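Local coordinates for CRISPR-associated protein, Cse2 family (Thermobifida fusca, PDB 4H79) that probably serves as the CasB (Cse2) subunit of the CRISPR Cascade complex, an all-helical protein that binds nucleic acid, at residues L174-T179 with Q184-A189; E153-L158 with I163-G168; T19-R24 with H89-L94. All blocks are in the same frame, centred on the assembly; numbering follows the deposited sequence.

Contact 1: L174-T179 with Q184-A189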
ATOM      1  N   LEU A 174       7.256   1.291  -0.343  1.00 23.84           N
ATOM      2  CA  LEU A 174       7.575  -0.093  -0.647  1.00 27.26           C
ATOM      3  C   LEU A 174       8.854  -0.175  -1.547  1.00 33.04           C
ATOM      4  O   LEU A 174       9.787  -0.925  -1.233  1.00 32.17           O
ATOM      5  CB  LEU A 174       6.401  -0.815  -1.304  1.00 24.83           C
ATOM      6  CG  LEU A 174       5.291  -1.255  -0.321  1.00 29.01           C
ATOM      7  CD1 LEU A 174       3.976  -1.629  -0.987  1.00 23.64           C
ATOM      8  CD2 LEU A 174       5.729  -2.469   0.491  1.00 35.00           C
ATOM      9  N   TYR A 175       8.888   0.596  -2.649  1.00 30.53           N
ATOM     10  CA  TYR A 175      10.057   0.673  -3.527  1.00 35.29           C
ATOM     11  C   TYR A 175      11.279   1.206  -2.755  1.00 37.35           C
ATOM     12  O   TYR A 175      12.356   0.615  -2.807  1.00 34.66           O
ATOM     13  CB  TYR A 175       9.721   1.523  -4.799  1.00 30.29           C
ATOM     14  CG  TYR A 175      10.781   1.681  -5.789  1.00 33.85           C
ATOM     15  CD1 TYR A 175      11.400   0.562  -6.341  1.00 25.39           C
ATOM     16  CD2 TYR A 175      11.186   2.972  -6.264  1.00 31.85           C
ATOM     17  CE1 TYR A 175      12.394   0.697  -7.304  1.00 35.30           C
ATOM     18  CE2 TYR A 175      12.179   3.085  -7.204  1.00 37.60           C
ATOM     19  CZ  TYR A 175      12.738   1.942  -7.730  1.00 36.06           C
ATOM     20  OH  TYR A 175      13.679   2.046  -8.626  1.00 40.89           O
ATOM     21  N   GLN A 176      11.091   2.272  -1.974  1.00 33.37           N
ATOM     22  CA  GLN A 176      12.187   2.890  -1.215  1.00 39.55           C
ATOM     23  C   GLN A 176      12.856   1.914  -0.241  1.00 39.17           C
ATOM     24  O   GLN A 176      14.016   2.080   0.085  1.00 34.18           O
ATOM     25  CB  GLN A 176      11.695   4.148  -0.472  1.00 31.78           C
ATOM     26  CG  GLN A 176      12.769   4.949   0.215  1.00 40.48           C
ATOM     27  CD  GLN A 176      12.236   6.231   0.790  1.00 45.08           C
ATOM     28  OE1 GLN A 176      11.008   6.422   0.862  1.00 49.51           O
ATOM     29  NE2 GLN A 176      13.142   7.110   1.225  1.00 47.11           N
ATOM     30  N   PHE A 177      12.115   0.897   0.187  1.00 35.34           N
ATOM     31  CA  PHE A 177      12.590  -0.117   1.122  1.00 34.14           C
ATOM     32  C   PHE A 177      13.771  -0.952   0.611  1.00 37.97           C
ATOM     33  O   PHE A 177      14.376  -1.670   1.405  1.00 39.02           O
ATOM     34  CB  PHE A 177      11.429  -1.059   1.476  1.00 32.42           C
ATOM     35  CG  PHE A 177      11.247  -1.248   2.936  1.00 46.00           C
ATOM     36  CD1 PHE A 177      11.719  -2.397   3.546  1.00 52.54           C
ATOM     37  CD2 PHE A 177      10.641  -0.271   3.709  1.00 52.89           C
ATOM     38  CE1 PHE A 177      11.588  -2.565   4.896  1.00 48.65           C
ATOM     39  CE2 PHE A 177      10.528  -0.412   5.087  1.00 56.18           C
ATOM     40  CZ  PHE A 177      10.999  -1.570   5.674  1.00 56.06           C
ATOM     41  N   ARG A 178      14.127  -0.864  -0.671  1.00 36.95           N
ATOM     42  CA  ARG A 178      15.104  -1.846  -1.241  1.00 38.27           C
ATOM     43  C   ARG A 178      16.473  -1.703  -0.683  1.00 44.42           C
ATOM     44  O   ARG A 178      17.258  -2.649  -0.828  1.00 52.51           O
ATOM     45  CB  ARG A 178      15.392  -1.694  -2.726  1.00 38.25           C
ATOM     46  CG  ARG A 178      14.419  -1.010  -3.574  1.00 56.84           C
ATOM     47  CD  ARG A 178      15.181  -0.313  -4.689  1.00 56.31           C
ATOM     48  NE  ARG A 178      14.709   1.065  -4.679  1.00 66.17           N
ATOM     49  CZ  ARG A 178      15.285   2.026  -5.355  1.00 47.23           C
ATOM     50  NH1 ARG A 178      16.305   1.721  -6.026  1.00 52.74           N
ATOM     51  NH2 ARG A 178      14.848   3.268  -5.309  1.00 68.17           N
ATOM     52  N   THR A 179      16.803  -0.512  -0.146  1.00 41.24           N
ATOM     53  CA  THR A 179      18.176  -0.235   0.410  1.00 36.92           C
ATOM     54  C   THR A 179      18.067  -0.052   1.929  1.00 43.25           C
ATOM     55  O   THR A 179      17.007   0.357   2.435  1.00 41.62           O
ATOM     56  CB  THR A 179      18.867   1.013  -0.239  1.00 41.49           C
ATOM     57  OG1 THR A 179      18.223   2.227   0.205  1.00 45.35           O
ATOM     58  CG2 THR A 179      18.944   0.925  -1.857  1.00 36.04           C
ATOM     59  N   GLN A 184      15.303   2.818   6.500  1.00 29.36           N
ATOM     60  CA  GLN A 184      15.389   3.709   7.656  1.00 34.88           C
ATOM     61  C   GLN A 184      14.527   4.963   7.414  1.00 34.62           C
ATOM     62  O   GLN A 184      13.852   5.434   8.336  1.00 32.67           O
ATOM     63  CB  GLN A 184      16.855   4.140   7.948  1.00 32.04           C
ATOM     64  CG  GLN A 184      16.931   5.346   8.905  1.00 37.97           C
ATOM     65  CD  GLN A 184      18.343   5.670   9.311  1.00 44.92           C
ATOM     66  OE1 GLN A 184      19.192   4.790   9.375  1.00 57.36           O
ATOM     67  NE2 GLN A 184      18.614   6.945   9.626  1.00 43.75           N
ATOM     68  N   ARG A 185      14.603   5.524   6.204  1.00 29.87           N
ATOM     69  CA  ARG A 185      13.836   6.718   5.898  1.00 30.99           C
ATOM     70  C   ARG A 185      12.337   6.398   5.972  1.00 32.23           C
ATOM     71  O   ARG A 185      11.532   7.177   6.507  1.00 32.04           O
ATOM     72  CB  ARG A 185      14.215   7.236   4.539  1.00 30.74           C
ATOM     73  CG  ARG A 185      15.616   7.853   4.487  1.00 37.63           C
ATOM     74  CD  ARG A 185      15.739   8.664   3.206  1.00 58.08           C
ATOM     75  NE  ARG A 185      16.994   9.379   3.216  1.00 56.11           N
ATOM     76  CZ  ARG A 185      18.019   9.056   2.446  1.00 92.16           C
ATOM     77  NH1 ARG A 185      17.925   8.038   1.584  1.00 98.24           N
ATOM     78  NH2 ARG A 185      19.121   9.759   2.539  1.00 63.90           N
ATOM     79  N   VAL A 186      11.942   5.232   5.482  1.00 29.10           N
ATOM     80  CA  VAL A 186      10.527   4.836   5.574  1.00 29.71           C
ATOM     81  C   VAL A 186      10.052   4.598   7.013  1.00 28.31           C
ATOM     82  O   VAL A 186       8.986   5.074   7.426  1.00 30.18           O
ATOM     83  CB  VAL A 186      10.219   3.606   4.694  1.00 28.11           C
ATOM     84  CG1 VAL A 186       8.762   3.157   4.938  1.00 27.06           C
ATOM     85  CG2 VAL A 186      10.456   3.994   3.199  1.00 24.09           C
ATOM     86  N   ARG A 187      10.830   3.845   7.794  1.00 26.29           N
ATOM     87  CA  ARG A 187      10.518   3.666   9.247  1.00 31.42           C
ATOM     88  C   ARG A 187      10.393   5.022   9.959  1.00 31.91           C
ATOM     89  O   ARG A 187       9.454   5.236  10.798  1.00 28.02           O
ATOM     90  CB  ARG A 187      11.616   2.840   9.928  1.00 27.86           C
ATOM     91  CG  ARG A 187      11.534   1.344   9.611  1.00 31.94           C
ATOM     92  CD  ARG A 187      12.418   0.546  10.592  1.00 35.00           C
ATOM     93  NE  ARG A 187      13.882   0.910  10.547  1.00 38.94           N
ATOM     94  CZ  ARG A 187      14.733   0.399   9.678  1.00 39.60           C
ATOM     95  NH1 ARG A 187      14.301  -0.498   8.778  1.00 35.09           N
ATOM     96  NH2 ARG A 187      16.001   0.761   9.696  1.00 37.96           N
ATOM     97  N   THR A 188      11.311   5.938   9.644  1.00 28.54           N
ATOM     98  CA  THR A 188      11.276   7.280  10.258  1.00 29.83           C
ATOM     99  C   THR A 188       9.985   8.015   9.864  1.00 26.85           C
ATOM    100  O   THR A 188       9.304   8.610  10.710  1.00 29.40           O
ATOM    101  CB  THR A 188      12.512   8.107   9.863  1.00 29.19           C
ATOM    102  OG1 THR A 188      13.688   7.424  10.322  1.00 29.21           O
ATOM    103  CG2 THR A 188      12.474   9.520  10.512  1.00 27.64           C
ATOM    104  N   ALA A 189       9.608   7.953   8.591  1.00 24.91           N
ATOM    105  CA  ALA A 189       8.337   8.617   8.153  1.00 25.41           C
ATOM    106  C   ALA A 189       7.099   8.008   8.863  1.00 30.64           C
ATOM    107  O   ALA A 189       6.142   8.722   9.286  1.00 30.16           O
ATOM    108  CB  ALA A 189       8.192   8.571   6.605  1.00 27.40           C
TER
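Val186 meets Gln176 and Phe177 with one methyl each, and this is the tight part of the helical hairpin formed by helix 167-176 and helix 180-195. CG1 of Val186 lies at the edge of the Phe177 ring, in its plane, 4.0 Å from CE2. The other methyl, CG2, sits 3.4 Å from OE1 of Gln176 and also touches the aliphatic carbons of that side chain. Gln176 gets there fully stretched: with CG anti to the backbone N (chi1 -173°) and the chain extended beyond it, the amide is carried across to the second helix, over Val186 CG2 and beside Arg185. On the inner side Phe177 rests on Tyr144 and Leu147 of helix 144-160. Toward solvent the packing thins to Gln176 and the exposed Arg185, whose side chains lie nearly perpendicular, NE2 of Gln176 being 3.5 Å from CB of Arg185. Cutting Gln176 back to an alanine would probably uncover much of the CG2 methyl of Val186 and take the amide away from CB and CD of Arg185. Between these two segments the amide and the arginine stem meet by van der Waals contact, as do Val186 and Phe177, so the hairpin is joined here by packing.

Contact 2: E153-L158 with I163-G168; sequences EIVTLL and IPLDYG
A helix-loop-helix connection folds back on itself here: the loop that follows helix 144-160 returns along residues 163-166 and starts helix 167-176, with Asp166 as its N-cap. Leu158 carries the largest share of the contact. Its carbonyl O accepts a hydrogen bond from Ile163 N at 2.9 Å, nearly straight at the hydrogen (164°), the donor tilted 29° from the carbonyl plane. The Leu158 side chain then divides its two methyls between the returning residues. CD2 packs on CD1 of Ile163 at 4.0 Å, while CD1 reaches CD2 of Leu165 at 4.1 Å, and in both pairs one side chain lies roughly square to the other. The CB of Leu165 already points to the helix, and CG, anti to the backbone N (chi1 -161°), carries the methyls on toward Leu158. Ala117 of helix 114-119 closes over Leu158 and Ile163, so the leucine-isoleucine patch is part of the buried core. One turn earlier in the helix, Val155 meets the far end of Tyr167, which comes at it from the opposite direction. The phenol group makes its hydrogen bond with His98 ND1 of helix 80-99, while the valine straddles the same oxygen: Tyr167 OH lies 3.7 Å from Val155 CG1 and 3.8 Å from Val155 CG2.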
ATOM      1  N   GLU A 153      -1.685  -7.566   7.657  1.00 23.14           N
ATOM      2  CA  GLU A 153      -2.315  -7.617   9.003  1.00 25.62           C
ATOM      3  C   GLU A 153      -2.772  -6.217   9.422  1.00 26.71           C
ATOM      4  O   GLU A 153      -3.832  -6.048  10.003  1.00 26.25           O
ATOM      5  CB  GLU A 153      -1.356  -8.183  10.082  1.00 27.36           C
ATOM      6  CG  GLU A 153      -0.906  -9.626   9.795  1.00 37.03           C
ATOM      7  CD  GLU A 153       0.207 -10.125  10.752  1.00 64.24           C
ATOM      8  OE1 GLU A 153       0.702  -9.332  11.620  1.00 69.24           O
ATOM      9  OE2 GLU A 153       0.608 -11.321  10.660  1.00 67.42           O
ATOM     10  N   ILE A 154      -1.948  -5.209   9.127  1.00 22.91           N
ATOM     11  CA  ILE A 154      -2.257  -3.814   9.489  1.00 21.76           C
ATOM     12  C   ILE A 154      -3.436  -3.315   8.649  1.00 21.11           C
ATOM     13  O   ILE A 154      -4.365  -2.707   9.166  1.00 20.22           O
ATOM     14  CB  ILE A 154      -1.047  -2.883   9.240  1.00 22.05           C
ATOM     15  CG1 ILE A 154       0.172  -3.244  10.194  1.00 25.23           C
ATOM     16  CG2 ILE A 154      -1.487  -1.448   9.396  1.00 21.38           C
ATOM     17  CD1 ILE A 154      -0.153  -3.023  11.665  1.00 26.46           C
ATOM     18  N   VAL A 155      -3.416  -3.566   7.349  1.00 20.35           N
ATOM     19  CA  VAL A 155      -4.481  -3.057   6.461  1.00 20.30           C
ATOM     20  C   VAL A 155      -5.825  -3.721   6.821  1.00 17.94           C
ATOM     21  O   VAL A 155      -6.868  -3.107   6.739  1.00 21.79           O
ATOM     22  CB  VAL A 155      -4.110  -3.419   4.958  1.00 23.27           C
ATOM     23  CG1 VAL A 155      -5.266  -3.297   4.009  1.00 24.37           C
ATOM     24  CG2 VAL A 155      -2.940  -2.549   4.483  1.00 18.89           C
ATOM     25  N   THR A 156      -5.788  -4.986   7.235  1.00 19.03           N
ATOM     26  CA  THR A 156      -7.012  -5.651   7.687  1.00 22.78           C
ATOM     27  C   THR A 156      -7.655  -4.834   8.846  1.00 21.74           C
ATOM     28  O   THR A 156      -8.901  -4.680   8.928  1.00 19.70           O
ATOM     29  CB  THR A 156      -6.701  -7.093   8.101  1.00 30.41           C
ATOM     30  OG1 THR A 156      -6.246  -7.808   6.939  1.00 33.07           O
ATOM     31  CG2 THR A 156      -7.921  -7.787   8.526  1.00 38.14           C
ATOM     32  N   LEU A 157      -6.795  -4.377   9.769  1.00 19.95           N
ATOM     33  CA  LEU A 157      -7.282  -3.605  10.934  1.00 23.92           C
ATOM     34  C   LEU A 157      -7.778  -2.235  10.469  1.00 22.09           C
ATOM     35  O   LEU A 157      -8.814  -1.770  10.904  1.00 19.70           O
ATOM     36  CB  LEU A 157      -6.194  -3.456  12.024  1.00 22.18           C
ATOM     37  CG  LEU A 157      -5.696  -4.759  12.677  1.00 25.38           C
ATOM     38  CD1 LEU A 157      -4.501  -4.414  13.583  1.00 25.09           C
ATOM     39  CD2 LEU A 157      -6.768  -5.491  13.513  1.00 30.04           C
ATOM     40  N   LEU A 158      -7.019  -1.599   9.553  1.00 19.64           N
ATOM     41  CA  LEU A 158      -7.486  -0.309   9.014  1.00 20.48           C
ATOM     42  C   LEU A 158      -8.858  -0.447   8.324  1.00 22.84           C
ATOM     43  O   LEU A 158      -9.705   0.459   8.455  1.00 19.31           O
ATOM     44  CB  LEU A 158      -6.485   0.270   8.004  1.00 17.61           C
ATOM     45  CG  LEU A 158      -5.101   0.601   8.556  1.00 16.12           C
ATOM     46  CD1 LEU A 158      -4.217   1.134   7.385  1.00 17.53           C
ATOM     47  CD2 LEU A 158      -5.205   1.698   9.717  1.00 16.46           C
ATOM     48  N   ILE A 163     -10.545   3.193   7.864  1.00 19.48           N
ATOM     49  CA  ILE A 163      -9.529   4.244   7.743  1.00 18.37           C
ATOM     50  C   ILE A 163      -8.808   4.063   6.385  1.00 21.56           C
ATOM     51  O   ILE A 163      -8.191   2.987   6.140  1.00 19.67           O
ATOM     52  CB  ILE A 163      -8.483   4.087   8.889  1.00 17.52           C
ATOM     53  CG1 ILE A 163      -9.184   4.229  10.265  1.00 20.27           C
ATOM     54  CG2 ILE A 163      -7.327   5.144   8.775  1.00 17.05           C
ATOM     55  CD1 ILE A 163      -8.360   3.552  11.416  1.00 20.69           C
ATOM     56  N   PRO A 164      -8.757   5.120   5.571  1.00 21.37           N
ATOM     57  CA  PRO A 164      -8.138   5.068   4.264  1.00 22.46           C
ATOM     58  C   PRO A 164      -6.606   5.151   4.352  1.00 25.18           C
ATOM     59  O   PRO A 164      -6.022   5.552   5.379  1.00 21.64           O
ATOM     60  CB  PRO A 164      -8.697   6.348   3.584  1.00 22.77           C
ATOM     61  CG  PRO A 164      -8.886   7.304   4.697  1.00 24.54           C
ATOM     62  CD  PRO A 164      -9.324   6.465   5.863  1.00 22.24           C
ATOM     63  N   LEU A 165      -5.941   4.804   3.265  1.00 21.50           N
ATOM     64  CA  LEU A 165      -4.520   4.959   3.144  1.00 19.37           C
ATOM     65  C   LEU A 165      -4.159   5.545   1.743  1.00 23.16           C
ATOM     66  O   LEU A 165      -4.876   5.350   0.765  1.00 24.09           O
ATOM     67  CB  LEU A 165      -3.914   3.582   3.334  1.00 22.10           C
ATOM     68  CG  LEU A 165      -2.516   3.304   3.679  1.00 28.51           C
ATOM     69  CD1 LEU A 165      -2.148   4.001   5.011  1.00 26.69           C
ATOM     70  CD2 LEU A 165      -2.378   1.715   3.743  1.00 27.40           C
ATOM     71  N   ASP A 166      -3.042   6.262   1.657  1.00 21.69           N
ATOM     72  CA  ASP A 166      -2.566   6.741   0.346  1.00 23.59           C
ATOM     73  C   ASP A 166      -1.717   5.657  -0.292  1.00 21.18           C
ATOM     74  O   ASP A 166      -0.515   5.460   0.081  1.00 22.63           O
ATOM     75  CB  ASP A 166      -1.733   8.015   0.541  1.00 23.23           C
ATOM     76  CG  ASP A 166      -1.254   8.591  -0.762  1.00 29.03           C
ATOM     77  OD1 ASP A 166      -1.116   7.845  -1.794  1.00 23.19           O
ATOM     78  OD2 ASP A 166      -0.994   9.818  -0.726  1.00 32.15           O
ATOM     79  N   TYR A 167      -2.333   4.893  -1.220  1.00 22.96           N
ATOM     80  CA  TYR A 167      -1.614   3.778  -1.890  1.00 24.94           C
ATOM     81  C   TYR A 167      -0.497   4.193  -2.838  1.00 22.50           C
ATOM     82  O   TYR A 167       0.495   3.422  -3.046  1.00 26.40           O
ATOM     83  CB  TYR A 167      -2.592   2.804  -2.575  1.00 19.16           C
ATOM     84  CG  TYR A 167      -3.149   1.885  -1.475  1.00 25.22           C
ATOM     85  CD1 TYR A 167      -2.455   0.686  -1.095  1.00 20.65           C
ATOM     86  CD2 TYR A 167      -4.335   2.229  -0.777  1.00 20.63           C
ATOM     87  CE1 TYR A 167      -2.966  -0.113  -0.042  1.00 25.31           C
ATOM     88  CE2 TYR A 167      -4.860   1.431   0.279  1.00 21.93           C
ATOM     89  CZ  TYR A 167      -4.149   0.266   0.646  1.00 26.16           C
ATOM     90  OH  TYR A 167      -4.620  -0.550   1.671  1.00 23.08           O
ATOM     91  N   GLY A 168      -0.605   5.407  -3.417  1.00 27.17           N
ATOM     92  CA  GLY A 168       0.550   6.001  -4.223  1.00 25.99           C
ATOM     93  C   GLY A 168       1.757   6.202  -3.314  1.00 26.20           C
ATOM     94  O   GLY A 168       2.908   5.791  -3.623  1.00 23.86           O
TER

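Contact 3: T19-R24 with H89-L94; sequences TFVDQR and HIALTL
Val21 points toward helix 80-99 and touches it with one methyl, CG1, in a helix-helix packing of the all-helical core. The axes of the 19-24 and 89-94 segments run in nearly the same direction, 27° apart, and approach to 10.6 Å, a wide spacing that the side chains bridge by their ends. CG1 of Val21 stands anti to the backbone N (chi1 166°), and that torsion sets it between two residues of the facing helix: CD2 of Leu92 at 4.0 Å and CB of Ala91 at 4.2 Å. The Val21 and Leu92 side chains lie alongside each other, running in opposite senses. One turn further along helix 16-33, the CG methylene of Arg24 comes to 4.5 Å from CD1 of Leu92, so the leucine lies against both residues.

Around them a second shell holds the stem and end of Arg24 and covers Val21 and Ala91. Ala171 of helix 167-176 touches both Val21 and Ala91, making this a three-helix junction on that side. Beyond CG the side chain of Arg24 leaves Leu92, and its NH2 gives a hydrogen bond to Leu63 O, which ties the far end of the side chain while its stem packs. Phe20, whose ring meets Phe69 edge to face, supports that stem from within the same helix: CB of Arg24 lies over one face of the Phe20 ring, offset toward the rim and 3.8 Å above its plane.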
ATOM      1  N   THR A  19       3.133   7.444  -8.626  1.00 25.34           N
ATOM      2  CA  THR A  19       2.229   8.171  -9.538  1.00 28.60           C
ATOM      3  C   THR A  19       1.360   7.222 -10.359  1.00 30.85           C
ATOM      4  O   THR A  19       0.140   7.431 -10.525  1.00 30.02           O
ATOM      5  CB  THR A  19       3.034   9.018 -10.529  1.00 30.54           C
ATOM      6  OG1 THR A  19       3.734   9.997  -9.783  1.00 30.41           O
ATOM      7  CG2 THR A  19       2.093   9.727 -11.584  1.00 29.46           C
ATOM      8  N   PHE A  20       1.996   6.164 -10.862  1.00 27.22           N
ATOM      9  CA  PHE A  20       1.251   5.108 -11.555  1.00 28.50           C
ATOM     10  C   PHE A  20       0.251   4.438 -10.657  1.00 30.92           C
ATOM     11  O   PHE A  20      -0.919   4.231 -11.073  1.00 25.47           O
ATOM     12  CB  PHE A  20       2.143   4.026 -12.169  1.00 31.07           C
ATOM     13  CG  PHE A  20       1.325   2.870 -12.783  1.00 30.68           C
ATOM     14  CD1 PHE A  20       0.692   3.010 -14.056  1.00 30.43           C
ATOM     15  CD2 PHE A  20       1.130   1.681 -12.060  1.00 31.98           C
ATOM     16  CE1 PHE A  20      -0.070   1.958 -14.605  1.00 26.94           C
ATOM     17  CE2 PHE A  20       0.346   0.638 -12.583  1.00 31.72           C
ATOM     18  CZ  PHE A  20      -0.259   0.771 -13.840  1.00 28.31           C
ATOM     19  N   VAL A  21       0.705   4.036  -9.454  1.00 27.46           N
ATOM     20  CA  VAL A  21      -0.170   3.253  -8.580  1.00 22.52           C
ATOM     21  C   VAL A  21      -1.369   4.103  -8.153  1.00 27.21           C
ATOM     22  O   VAL A  21      -2.481   3.619  -8.103  1.00 22.76           O
ATOM     23  CB  VAL A  21       0.604   2.755  -7.333  1.00 25.43           C
ATOM     24  CG1 VAL A  21      -0.360   2.237  -6.236  1.00 21.90           C
ATOM     25  CG2 VAL A  21       1.610   1.691  -7.748  1.00 26.15           C
ATOM     26  N   ASP A  22      -1.137   5.376  -7.851  1.00 24.69           N
ATOM     27  CA  ASP A  22      -2.238   6.275  -7.499  1.00 25.75           C
ATOM     28  C   ASP A  22      -3.307   6.311  -8.637  1.00 27.39           C
ATOM     29  O   ASP A  22      -4.520   6.265  -8.364  1.00 28.60           O
ATOM     30  CB  ASP A  22      -1.682   7.703  -7.300  1.00 25.74           C
ATOM     31  CG  ASP A  22      -2.784   8.720  -7.176  1.00 29.83           C
ATOM     32  OD1 ASP A  22      -3.713   8.605  -6.331  1.00 33.44           O
ATOM     33  OD2 ASP A  22      -2.753   9.649  -7.970  1.00 32.63           O
ATOM     34  N   GLN A  23      -2.855   6.491  -9.900  1.00 28.78           N
ATOM     35  CA  GLN A  23      -3.751   6.592 -11.048  1.00 27.77           C
ATOM     36  C   GLN A  23      -4.471   5.222 -11.258  1.00 27.36           C
ATOM     37  O   GLN A  23      -5.683   5.169 -11.466  1.00 29.01           O
ATOM     38  CB  GLN A  23      -2.918   7.057 -12.297  1.00 32.44           C
ATOM     39  CG  GLN A  23      -3.714   7.316 -13.566  1.00 39.46           C
ATOM     40  CD  GLN A  23      -4.933   8.210 -13.318  1.00 48.88           C
ATOM     41  OE1 GLN A  23      -4.844   9.282 -12.676  1.00 45.84           O
ATOM     42  NE2 GLN A  23      -6.089   7.763 -13.814  1.00 49.93           N
ATOM     43  N   ARG A  24      -3.737   4.111 -11.159  1.00 24.61           N
ATOM     44  CA  ARG A  24      -4.342   2.815 -11.392  1.00 26.68           C
ATOM     45  C   ARG A  24      -5.388   2.467 -10.274  1.00 26.30           C
ATOM     46  O   ARG A  24      -6.468   1.961 -10.562  1.00 23.22           O
ATOM     47  CB  ARG A  24      -3.252   1.734 -11.444  1.00 26.20           C
ATOM     48  CG  ARG A  24      -3.841   0.350 -11.800  1.00 26.88           C
ATOM     49  CD  ARG A  24      -4.219   0.299 -13.305  1.00 32.68           C
ATOM     50  NE  ARG A  24      -4.898  -0.974 -13.585  1.00 36.14           N
ATOM     51  CZ  ARG A  24      -6.202  -1.114 -13.782  1.00 37.20           C
ATOM     52  NH1 ARG A  24      -6.980  -0.051 -13.818  1.00 42.13           N
ATOM     53  NH2 ARG A  24      -6.718  -2.327 -13.973  1.00 31.51           N
ATOM     54  N   HIS A  89       2.750  -4.322  -7.263  1.00 25.02           N
ATOM     55  CA  HIS A  89       1.923  -5.543  -7.056  1.00 25.39           C
ATOM     56  C   HIS A  89       1.444  -5.666  -5.601  1.00 24.71           C
ATOM     57  O   HIS A  89       0.217  -5.948  -5.314  1.00 21.62           O
ATOM     58  CB  HIS A  89       2.779  -6.769  -7.440  1.00 33.79           C
ATOM     59  CG  HIS A  89       2.058  -8.078  -7.261  1.00 50.15           C
ATOM     60  ND1 HIS A  89       0.725  -8.192  -7.458  1.00 51.70           N
ATOM     61  CD2 HIS A  89       2.510  -9.336  -6.884  1.00 53.20           C
ATOM     62  CE1 HIS A  89       0.340  -9.451  -7.234  1.00 46.04           C
ATOM     63  NE2 HIS A  89       1.432 -10.161  -6.889  1.00 48.22           N
ATOM     64  N   ILE A  90       2.374  -5.457  -4.641  1.00 24.29           N
ATOM     65  CA  ILE A  90       1.981  -5.506  -3.209  1.00 24.48           C
ATOM     66  C   ILE A  90       0.936  -4.409  -2.881  1.00 23.73           C
ATOM     67  O   ILE A  90      -0.079  -4.675  -2.188  1.00 21.10           O
ATOM     68  CB  ILE A  90       3.224  -5.366  -2.265  1.00 25.88           C
ATOM     69  CG1 ILE A  90       4.175  -6.553  -2.487  1.00 28.54           C
ATOM     70  CG2 ILE A  90       2.791  -5.234  -0.799  1.00 18.60           C
ATOM     71  CD1 ILE A  90       5.591  -6.352  -1.914  1.00 27.89           C
ATOM     72  N   ALA A  91       1.208  -3.177  -3.356  1.00 21.73           N
ATOM     73  CA  ALA A  91       0.284  -2.079  -3.047  1.00 22.83           C
ATOM     74  C   ALA A  91      -1.118  -2.371  -3.572  1.00 19.90           C
ATOM     75  O   ALA A  91      -2.121  -2.114  -2.854  1.00 22.34           O
ATOM     76  CB  ALA A  91       0.803  -0.751  -3.599  1.00 20.85           C
ATOM     77  N   LEU A  92      -1.220  -2.799  -4.840  1.00 20.62           N
ATOM     78  CA  LEU A  92      -2.544  -3.110  -5.446  1.00 22.70           C
ATOM     79  C   LEU A  92      -3.242  -4.228  -4.720  1.00 20.68           C
ATOM     80  O   LEU A  92      -4.479  -4.163  -4.526  1.00 19.25           O
ATOM     81  CB  LEU A  92      -2.394  -3.521  -6.922  1.00 24.72           C
ATOM     82  CG  LEU A  92      -2.642  -2.388  -7.936  1.00 31.06           C
ATOM     83  CD1 LEU A  92      -4.095  -1.906  -7.946  1.00 28.66           C
ATOM     84  CD2 LEU A  92      -1.791  -1.241  -7.642  1.00 28.71           C
ATOM     85  N   THR A  93      -2.467  -5.252  -4.320  1.00 22.59           N
ATOM     86  CA  THR A  93      -3.092  -6.434  -3.575  1.00 21.73           C
ATOM     87  C   THR A  93      -3.592  -5.951  -2.243  1.00 19.39           C
ATOM     88  O   THR A  93      -4.715  -6.302  -1.799  1.00 17.06           O
ATOM     89  CB  THR A  93      -2.004  -7.520  -3.362  1.00 22.83           C
ATOM     90  OG1 THR A  93      -1.560  -7.944  -4.677  1.00 23.78           O
ATOM     91  CG2 THR A  93      -2.580  -8.733  -2.604  1.00 24.82           C
ATOM     92  N   LEU A  94      -2.767  -5.146  -1.523  1.00 18.86           N
ATOM     93  CA  LEU A  94      -3.231  -4.587  -0.229  1.00 16.08           C
ATOM     94  C   LEU A  94      -4.496  -3.737  -0.429  1.00 17.95           C
ATOM     95  O   LEU A  94      -5.464  -3.822   0.354  1.00 19.91           O
ATOM     96  CB  LEU A  94      -2.126  -3.725   0.466  1.00 19.28           C
ATOM     97  CG  LEU A  94      -0.907  -4.533   0.942  1.00 24.65           C
ATOM     98  CD1 LEU A  94       0.185  -3.596   1.389  1.00 24.17           C
ATOM     99  CD2 LEU A  94      -1.331  -5.475   2.122  1.00 20.99           C
TER

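The three contacts are joined through helix 167-176. Contact 2 ends on its first turn and contact 1 begins on its last; their centres are 17 Å apart, and their nearest atoms stay about 6 Å from each other. Contact 3 touches both. Toward contact 2, with centres 13 Å apart, Tyr167 CD1 lies 3.3 Å from Ala91 O, and Tyr167 O is 3.5 Å from Val21 CG1. Toward contact 1, with centres again 17 Å apart, Leu174 CD1 packs 3.8 Å from Ile90 CG2. Contacts 2 and 3 are buried, each centred about 7 Å from the chain's centre, whereas contact 1 lies farther out, its centre 13 Å from the chain centre, and is partly open to solvent.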